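Local coordinates for glycerol uptake operon antiterminator-related protein (Thermotoga maritima, PDB 1VKF), which is of unproven function but is probably an antiterminator-like protein that responds to glycerol 3-phosphate and helps regulate glycerol uptake genes, at residues M24-I30 and I51-K57; E73-L77 and V97-I103. All coordinates share one frame; numbering follows the deposited sequence.

Contact 1 of 2, residues M24-I30 and I51-K57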
HETATM    1  N   MSE A  24      14.219  -7.013  -5.103  1.00 16.63           N
HETATM    2  CA  MSE A  24      14.007  -7.241  -6.524  1.00 20.69           C
HETATM    3  C   MSE A  24      15.064  -8.167  -7.120  1.00 28.19           C
HETATM    4  O   MSE A  24      15.131  -8.345  -8.332  1.00 29.48           O
HETATM    5  CB  MSE A  24      14.049  -5.895  -7.240  1.00 19.84           C
HETATM    6  CG  MSE A  24      12.869  -5.047  -6.893  1.00 20.42           C
HETATM    7 SE   MSE A  24      11.170  -5.783  -7.569  1.00 21.32          SE
HETATM    8  CE  MSE A  24      11.600  -5.929  -9.537  1.00 16.95           C
ATOM      9  N   ASP A  25      15.905  -8.747  -6.282  1.00 32.04           N
ATOM     10  CA  ASP A  25      16.971  -9.617  -6.799  1.00 36.27           C
ATOM     11  C   ASP A  25      16.362 -10.991  -7.032  1.00 36.90           C
ATOM     12  O   ASP A  25      16.409 -11.499  -8.151  1.00 41.90           O
ATOM     13  CB  ASP A  25      18.175  -9.675  -5.849  1.00 36.19           C
ATOM     14  CG  ASP A  25      19.422 -10.331  -6.495  1.00 43.44           C
ATOM     15  OD1 ASP A  25      19.280 -11.310  -7.266  1.00 45.64           O
ATOM     16  OD2 ASP A  25      20.594  -9.946  -6.279  1.00 44.23           O
ATOM     17  N   SER A  26      15.776 -11.578  -5.993  1.00 37.31           N
ATOM     18  CA  SER A  26      15.166 -12.900  -6.117  1.00 39.02           C
ATOM     19  C   SER A  26      13.682 -12.676  -5.982  1.00 37.94           C
ATOM     20  O   SER A  26      13.226 -12.262  -4.916  1.00 39.86           O
ATOM     21  CB  SER A  26      15.667 -13.861  -5.029  1.00 40.73           C
ATOM     22  OG  SER A  26      17.081 -13.974  -5.045  1.00 46.22           O
ATOM     23  N   ILE A  27      12.939 -12.906  -7.069  1.00 30.90           N
ATOM     24  CA  ILE A  27      11.529 -12.573  -7.106  1.00 26.09           C
ATOM     25  C   ILE A  27      10.655 -13.799  -7.275  1.00 22.61           C
ATOM     26  O   ILE A  27       9.727 -13.972  -6.505  1.00 24.70           O
ATOM     27  CB  ILE A  27      11.244 -11.573  -8.233  1.00 29.31           C
ATOM     28  CG1 ILE A  27      12.116 -10.316  -8.063  1.00 33.39           C
ATOM     29  CG2 ILE A  27       9.800 -11.179  -8.231  1.00 33.18           C
ATOM     30  CD1 ILE A  27      11.961  -9.311  -9.207  1.00 41.73           C
ATOM     31  N   GLY A  28      10.919 -14.630  -8.286  1.00 18.05           N
ATOM     32  CA  GLY A  28      10.063 -15.775  -8.553  1.00 17.89           C
ATOM     33  C   GLY A  28       8.706 -15.358  -9.108  1.00 16.96           C
ATOM     34  O   GLY A  28       8.551 -14.214  -9.532  1.00 18.64           O
ATOM     35  N   GLU A  29       7.735 -16.268  -9.111  1.00 10.78           N
ATOM     36  CA  GLU A  29       6.399 -15.989  -9.614  1.00 12.37           C
ATOM     37  C   GLU A  29       5.666 -15.092  -8.644  1.00 12.96           C
ATOM     38  O   GLU A  29       5.732 -15.279  -7.432  1.00 13.95           O
ATOM     39  CB  GLU A  29       5.596 -17.290  -9.797  1.00 12.45           C
ATOM     40  CG  GLU A  29       4.154 -17.098 -10.239  1.00 15.96           C
ATOM     41  CD  GLU A  29       4.053 -16.502 -11.651  1.00 25.02           C
ATOM     42  OE1 GLU A  29       5.045 -16.619 -12.389  1.00 21.47           O
ATOM     43  OE2 GLU A  29       2.992 -15.952 -12.037  1.00 24.23           O
ATOM     44  N   ILE A  30       4.933 -14.126  -9.186  1.00  8.39           N
ATOM     45  CA  ILE A  30       4.074 -13.258  -8.402  1.00  9.59           C
ATOM     46  C   ILE A  30       2.650 -13.477  -8.876  1.00  8.96           C
ATOM     47  O   ILE A  30       2.254 -13.002  -9.970  1.00 11.09           O
ATOM     48  CB  ILE A  30       4.490 -11.750  -8.548  1.00 10.44           C
ATOM     49  CG1 ILE A  30       5.947 -11.529  -8.128  1.00 12.02           C
ATOM     50  CG2 ILE A  30       3.521 -10.873  -7.744  1.00 12.66           C
ATOM     51  CD1 ILE A  30       6.533 -10.145  -8.520  1.00 15.48           C
ATOM     52  N   ILE A  51      10.418  -4.200 -14.652  1.00  7.83           N
ATOM     53  CA  ILE A  51      10.330  -5.654 -14.423  1.00  8.99           C
ATOM     54  C   ILE A  51       8.864  -6.003 -14.049  1.00  7.10           C
ATOM     55  O   ILE A  51       8.274  -6.966 -14.564  1.00  6.84           O
ATOM     56  CB  ILE A  51      11.329  -6.154 -13.357  1.00 10.30           C
ATOM     57  CG1 ILE A  51      12.762  -6.092 -13.859  1.00 15.46           C
ATOM     58  CG2 ILE A  51      10.936  -7.566 -12.873  1.00 16.14           C
ATOM     59  CD1 ILE A  51      13.805  -6.149 -12.680  1.00 20.52           C
ATOM     60  N   LEU A  52       8.283  -5.226 -13.136  1.00  7.25           N
ATOM     61  CA  LEU A  52       6.992  -5.549 -12.558  1.00  6.61           C
ATOM     62  C   LEU A  52       5.882  -5.210 -13.537  1.00  6.43           C
ATOM     63  O   LEU A  52       4.919  -5.977 -13.687  1.00  8.26           O
ATOM     64  CB  LEU A  52       6.797  -4.783 -11.254  1.00  7.65           C
ATOM     65  CG  LEU A  52       7.742  -5.229 -10.117  1.00  6.14           C
ATOM     66  CD1 LEU A  52       7.553  -4.273  -8.935  1.00  8.02           C
ATOM     67  CD2 LEU A  52       7.513  -6.647  -9.689  1.00  9.70           C
ATOM     68  N   LYS A  53       6.024  -4.097 -14.242  1.00 10.06           N
ATOM     69  CA  LYS A  53       5.012  -3.708 -15.225  1.00 10.32           C
ATOM     70  C   LYS A  53       5.031  -4.699 -16.405  1.00  9.83           C
ATOM     71  O   LYS A  53       4.005  -5.001 -16.967  1.00  9.70           O
ATOM     72  CB  LYS A  53       5.214  -2.263 -15.709  1.00 13.08           C
ATOM     73  CG  LYS A  53       4.948  -1.160 -14.606  1.00 12.78           C
ATOM     74  CD  LYS A  53       3.520  -1.168 -14.051  1.00 19.34           C
ATOM     75  CE  LYS A  53       2.476  -0.909 -15.161  1.00 19.82           C
ATOM     76  NZ  LYS A  53       1.012  -1.096 -14.728  1.00 19.14           N
ATOM     77  N   ASP A  54       6.200  -5.209 -16.746  1.00  6.96           N
ATOM     78  CA  ASP A  54       6.350  -6.209 -17.814  1.00  8.04           C
ATOM     79  C   ASP A  54       5.584  -7.510 -17.468  1.00  7.10           C
ATOM     80  O   ASP A  54       5.150  -8.230 -18.390  1.00  6.37           O
ATOM     81  CB  ASP A  54       7.820  -6.521 -18.054  1.00 10.68           C
ATOM     82  CG  ASP A  54       8.507  -5.502 -19.011  1.00 11.41           C
ATOM     83  OD1 ASP A  54       7.819  -4.588 -19.541  1.00 16.14           O
ATOM     84  OD2 ASP A  54       9.709  -5.547 -19.297  1.00 15.68           O
ATOM     85  N   ARG A  55       5.482  -7.819 -16.187  1.00  6.33           N
ATOM     86  CA  ARG A  55       4.710  -8.972 -15.688  1.00  7.51           C
ATOM     87  C   ARG A  55       3.218  -8.694 -15.648  1.00  9.08           C
ATOM     88  O   ARG A  55       2.451  -9.539 -15.208  1.00 13.51           O
ATOM     89  CB  ARG A  55       5.196  -9.432 -14.348  1.00  9.70           C
ATOM     90  CG  ARG A  55       6.527 -10.140 -14.371  1.00 10.08           C
ATOM     91  CD  ARG A  55       7.102 -10.330 -13.057  1.00 17.81           C
ATOM     92  NE  ARG A  55       8.430 -10.949 -13.051  1.00 21.88           N
ATOM     93  CZ  ARG A  55       8.780 -11.898 -12.192  1.00 21.64           C
ATOM     94  NH1 ARG A  55       7.891 -12.368 -11.341  1.00 20.20           N
ATOM     95  NH2 ARG A  55      10.006 -12.393 -12.193  1.00 26.70           N
ATOM     96  N   GLY A  56       2.795  -7.519 -16.096  1.00  8.58           N
ATOM     97  CA  GLY A  56       1.390  -7.194 -16.178  1.00 10.27           C
ATOM     98  C   GLY A  56       0.769  -6.746 -14.859  1.00 11.06           C
ATOM     99  O   GLY A  56      -0.433  -6.758 -14.710  1.00 11.34           O
ATOM    100  N   LYS A  57       1.598  -6.368 -13.895  1.00  8.61           N
ATOM    101  CA  LYS A  57       1.115  -5.958 -12.585  1.00  8.39           C
ATOM    102  C   LYS A  57       0.762  -4.475 -12.531  1.00  9.99           C
ATOM    103  O   LYS A  57       1.364  -3.659 -13.225  1.00 11.02           O
ATOM    104  CB  LYS A  57       2.161  -6.234 -11.542  1.00  8.70           C
ATOM    105  CG  LYS A  57       2.661  -7.686 -11.490  1.00  9.96           C
ATOM    106  CD  LYS A  57       1.574  -8.736 -11.487  1.00  9.43           C
ATOM    107  CE  LYS A  57       2.061 -10.197 -11.517  1.00 10.73           C
ATOM    108  NZ  LYS A  57       0.928 -11.140 -11.462  1.00  7.42           N
TER
HETATM  109  O   HOH W   1      12.456 -13.951 -10.860  1.00 54.25           O
HETATM  110  O   HOH W   2       5.114 -12.913 -12.003  1.00 32.40           O
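R55 is extended from CG to NE, and this length takes its guanidinium across to loop 24-30. There NH1 gives a nearly straight hydrogen bond to G28 O, 2.7 Å long with an N-H...O angle of 176°. The carbonyl oxygen lies at the guanidinium edge, close to its plane. Two waters add to the grip. One links R55 NH1 to I30 N; the other links G28 N to R55 NH2, the latter bond being weak. K57 bends at chi2 (-48°) and then runs straight, which brings NZ to 2.7 Å from I30 O. NZ also bonds P32 O, so one ammonium holds two loop carbonyls. With an alanine here, the ammonium is gone, and I30 O and P32 O would probably both lose this donor, leaving the loop freer to shift. M24, a selenomethionine, makes the tip-to-tip part of the apolar contact: its CE meets I51 CG2 at 3.8 Å and L52 CG at 4.0 Å. I30 crosses L52 at about a right angle, with CD1 3.8 Å from L52 CD2. The loop thus packs against the C-terminal end of helix 45-54, while I30 and L52 both also rest on strands 16-21 and 34-41.

Contact 2 of 2, residues E73-L77 and V97-I103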
ATOM      1  N   GLU A  73       5.876  17.208  -4.191  1.00  9.77           N
ATOM      2  CA  GLU A  73       5.364  17.116  -5.548  1.00 10.07           C
ATOM      3  C   GLU A  73       6.362  16.565  -6.562  1.00  7.78           C
ATOM      4  O   GLU A  73       6.025  15.731  -7.388  1.00  6.56           O
ATOM      5  CB  GLU A  73       4.853  18.468  -5.994  1.00 11.78           C
ATOM      6  CG  GLU A  73       3.965  18.416  -7.230  1.00 16.38           C
ATOM      7  CD  GLU A  73       3.079  19.643  -7.339  1.00 25.41           C
ATOM      8  OE1 GLU A  73       3.558  20.740  -7.022  1.00 35.09           O
ATOM      9  OE2 GLU A  73       1.913  19.509  -7.728  1.00 16.00           O
ATOM     10  N   GLU A  74       7.571  17.101  -6.550  1.00  8.31           N
ATOM     11  CA  GLU A  74       8.610  16.631  -7.455  1.00  8.33           C
ATOM     12  C   GLU A  74       8.973  15.153  -7.242  1.00  6.78           C
ATOM     13  O   GLU A  74       9.096  14.412  -8.220  1.00  6.68           O
ATOM     14  CB  GLU A  74       9.864  17.522  -7.384  1.00  8.39           C
ATOM     15  CG  GLU A  74       9.627  18.991  -7.684  1.00  9.96           C
ATOM     16  CD  GLU A  74       9.149  19.844  -6.513  1.00 16.88           C
ATOM     17  OE1 GLU A  74       8.840  19.324  -5.408  1.00 16.86           O
ATOM     18  OE2 GLU A  74       9.041  21.077  -6.721  1.00 16.60           O
ATOM     19  N   ALA A  75       9.045  14.710  -5.985  1.00  8.19           N
ATOM     20  CA  ALA A  75       9.247  13.301  -5.679  1.00  6.14           C
ATOM     21  C   ALA A  75       8.127  12.422  -6.210  1.00  7.39           C
ATOM     22  O   ALA A  75       8.363  11.375  -6.820  1.00  8.05           O
ATOM     23  CB  ALA A  75       9.439  13.080  -4.201  1.00  7.99           C
ATOM     24  N   ILE A  76       6.889  12.868  -6.026  1.00  6.61           N
ATOM     25  CA  ILE A  76       5.738  12.082  -6.504  1.00  8.00           C
ATOM     26  C   ILE A  76       5.735  11.981  -8.035  1.00  9.79           C
ATOM     27  O   ILE A  76       5.534  10.879  -8.594  1.00  8.84           O
ATOM     28  CB  ILE A  76       4.404  12.699  -6.026  1.00  8.54           C
ATOM     29  CG1 ILE A  76       4.223  12.623  -4.513  1.00 12.28           C
ATOM     30  CG2 ILE A  76       3.245  12.042  -6.742  1.00 15.82           C
ATOM     31  CD1 ILE A  76       3.311  13.699  -3.967  1.00 16.94           C
ATOM     32  N   LEU A  77       6.017  13.102  -8.714  1.00  6.36           N
ATOM     33  CA  LEU A  77       6.134  13.134 -10.178  1.00  6.16           C
ATOM     34  C   LEU A  77       7.299  12.274 -10.672  1.00  2.93           C
ATOM     35  O   LEU A  77       7.160  11.651 -11.723  1.00  6.63           O
ATOM     36  CB  LEU A  77       6.276  14.551 -10.745  1.00  4.06           C
ATOM     37  CG  LEU A  77       5.016  15.375 -10.525  1.00  7.13           C
ATOM     38  CD1 LEU A  77       5.246  16.810 -10.976  1.00  7.76           C
ATOM     39  CD2 LEU A  77       3.818  14.721 -11.198  1.00 14.36           C
ATOM     40  N   VAL A  97      -0.938  15.931  -2.313  1.00  9.92           N
ATOM     41  CA  VAL A  97      -0.296  16.398  -3.511  1.00 10.44           C
ATOM     42  C   VAL A  97      -0.506  15.354  -4.620  1.00 11.45           C
ATOM     43  O   VAL A  97      -0.708  15.693  -5.770  1.00  9.70           O
ATOM     44  CB  VAL A  97       1.230  16.688  -3.256  1.00 13.16           C
ATOM     45  CG1 VAL A  97       1.942  16.944  -4.568  1.00 17.61           C
ATOM     46  CG2 VAL A  97       1.395  17.880  -2.360  1.00 18.26           C
ATOM     47  N   ALA A  98      -0.415  14.067  -4.285  1.00  7.67           N
ATOM     48  CA  ALA A  98      -0.638  13.019  -5.270  1.00 10.53           C
ATOM     49  C   ALA A  98      -2.029  13.189  -5.836  1.00 11.93           C
ATOM     50  O   ALA A  98      -2.188  13.240  -7.022  1.00 12.31           O
ATOM     51  CB  ALA A  98      -0.476  11.666  -4.677  1.00 13.64           C
ATOM     52  N   LYS A  99      -3.006  13.284  -4.957  1.00 11.01           N
ATOM     53  CA  LYS A  99      -4.409  13.422  -5.343  1.00 13.59           C
ATOM     54  C   LYS A  99      -4.654  14.644  -6.244  1.00 13.62           C
ATOM     55  O   LYS A  99      -5.332  14.538  -7.251  1.00 15.25           O
ATOM     56  CB  LYS A  99      -5.259  13.494  -4.069  1.00 15.52           C
ATOM     57  CG  LYS A  99      -6.753  13.582  -4.300  1.00 24.65           C
ATOM     58  CD  LYS A  99      -7.461  13.836  -2.964  1.00 33.27           C
ATOM     59  CE  LYS A  99      -8.933  13.475  -2.976  1.00 36.95           C
ATOM     60  NZ  LYS A  99      -9.359  13.273  -1.571  1.00 31.59           N
ATOM     61  N   LYS A 100      -4.089  15.782  -5.864  1.00 15.00           N
ATOM     62  CA  LYS A 100      -4.169  17.030  -6.633  1.00 14.48           C
ATOM     63  C   LYS A 100      -3.635  16.867  -8.070  1.00 13.76           C
ATOM     64  O   LYS A 100      -4.088  17.555  -8.991  1.00 15.48           O
ATOM     65  CB  LYS A 100      -3.337  18.105  -5.936  1.00 14.07           C
ATOM     66  CG  LYS A 100      -4.101  18.828  -4.827  1.00 27.57           C
ATOM     67  N   ASN A 101      -2.663  15.972  -8.243  1.00 10.84           N
ATOM     68  CA  ASN A 101      -2.059  15.720  -9.542  1.00 12.67           C
ATOM     69  C   ASN A 101      -2.646  14.519 -10.271  1.00 15.90           C
ATOM     70  O   ASN A 101      -2.108  14.096 -11.313  1.00 16.62           O
ATOM     71  CB  ASN A 101      -0.550  15.535  -9.369  1.00 12.42           C
ATOM     72  CG  ASN A 101       0.167  16.836  -9.187  1.00 17.81           C
ATOM     73  OD1 ASN A 101       0.400  17.545 -10.183  1.00 16.94           O
ATOM     74  ND2 ASN A 101       0.482  17.205  -7.925  1.00 10.30           N
ATOM     75  N   GLY A 102      -3.723  13.952  -9.715  1.00 17.25           N
ATOM     76  CA  GLY A 102      -4.432  12.850 -10.353  1.00 16.56           C
ATOM     77  C   GLY A 102      -3.731  11.512 -10.285  1.00 15.03           C
ATOM     78  O   GLY A 102      -4.003  10.618 -11.086  1.00 13.86           O
ATOM     79  N   ILE A 103      -2.874  11.354  -9.272  1.00  9.06           N
ATOM     80  CA  ILE A 103      -2.081  10.165  -9.071  1.00 12.65           C
ATOM     81  C   ILE A 103      -2.728   9.320  -7.944  1.00  9.67           C
ATOM     82  O   ILE A 103      -2.882   9.790  -6.821  1.00 10.30           O
ATOM     83  CB  ILE A 103      -0.678  10.577  -8.725  1.00  9.34           C
ATOM     84  CG1 ILE A 103      -0.036  11.272  -9.956  1.00 13.68           C
ATOM     85  CG2 ILE A 103       0.136   9.370  -8.331  1.00 10.79           C
ATOM     86  CD1 ILE A 103       1.158  12.116  -9.654  1.00 18.67           C
TER
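I76 makes most of the apolar contact, using two branches. Its CD1 lies 3.6 Å from V97 CG1, and its CG2 lies 3.6 Å from I103 CD1. CG2 also faces A98 CB, at 4.3 Å. L77 adds CD2, which meets the same I103 CD1 at 4.0 Å, the two side chains crossing at about a right angle. V97 CG1 is anti to the backbone N (chi1 170°) and also packs against E73, 3.6 Å from its CB. The polar contact is one hydrogen bond, from N101 ND2 to E73 OE2, 2.7 Å long. OE2 accepts through its anti lone pair and lies almost in the amide plane. The carboxylate and amide planes are turned 73° apart. The same ND2 also bonds V97 O within its own segment, at 2.9 Å. These two bonds fix which way the amide is flipped. V97 O takes N101 N as well, from the opposite face of its plane. Just beyond, a Schellman motif with G102 at positive phi ends helix 92-100 and turns the chain toward strand 105-110. This is side-by-side packing of successive outer helices, as expected in a TIM barrel.

From the N terminus, the chain leaves strand 16-21 and enters loop 24-30. It then passes through strand 34-41 and into helix 45-54, where contact 1 closes the excursion at the helix end, 51-57. Strands 58-62 and 66-67 follow. Contact 2 opens at the start of helix 73-82. It closes at 97-103, the last turn of helix 92-100 and the residues after it, once strand 86-89 has been passed. The two contacts therefore stand in series, neither nested nor crossed. Contact 1 ties a loop to a helix end, whereas contact 2 ties one helix to the next. Their centres are 25 Å apart and their nearest atoms about 12 Å, so they do not touch. Both lie on the outer layer around the parallel barrel sheet.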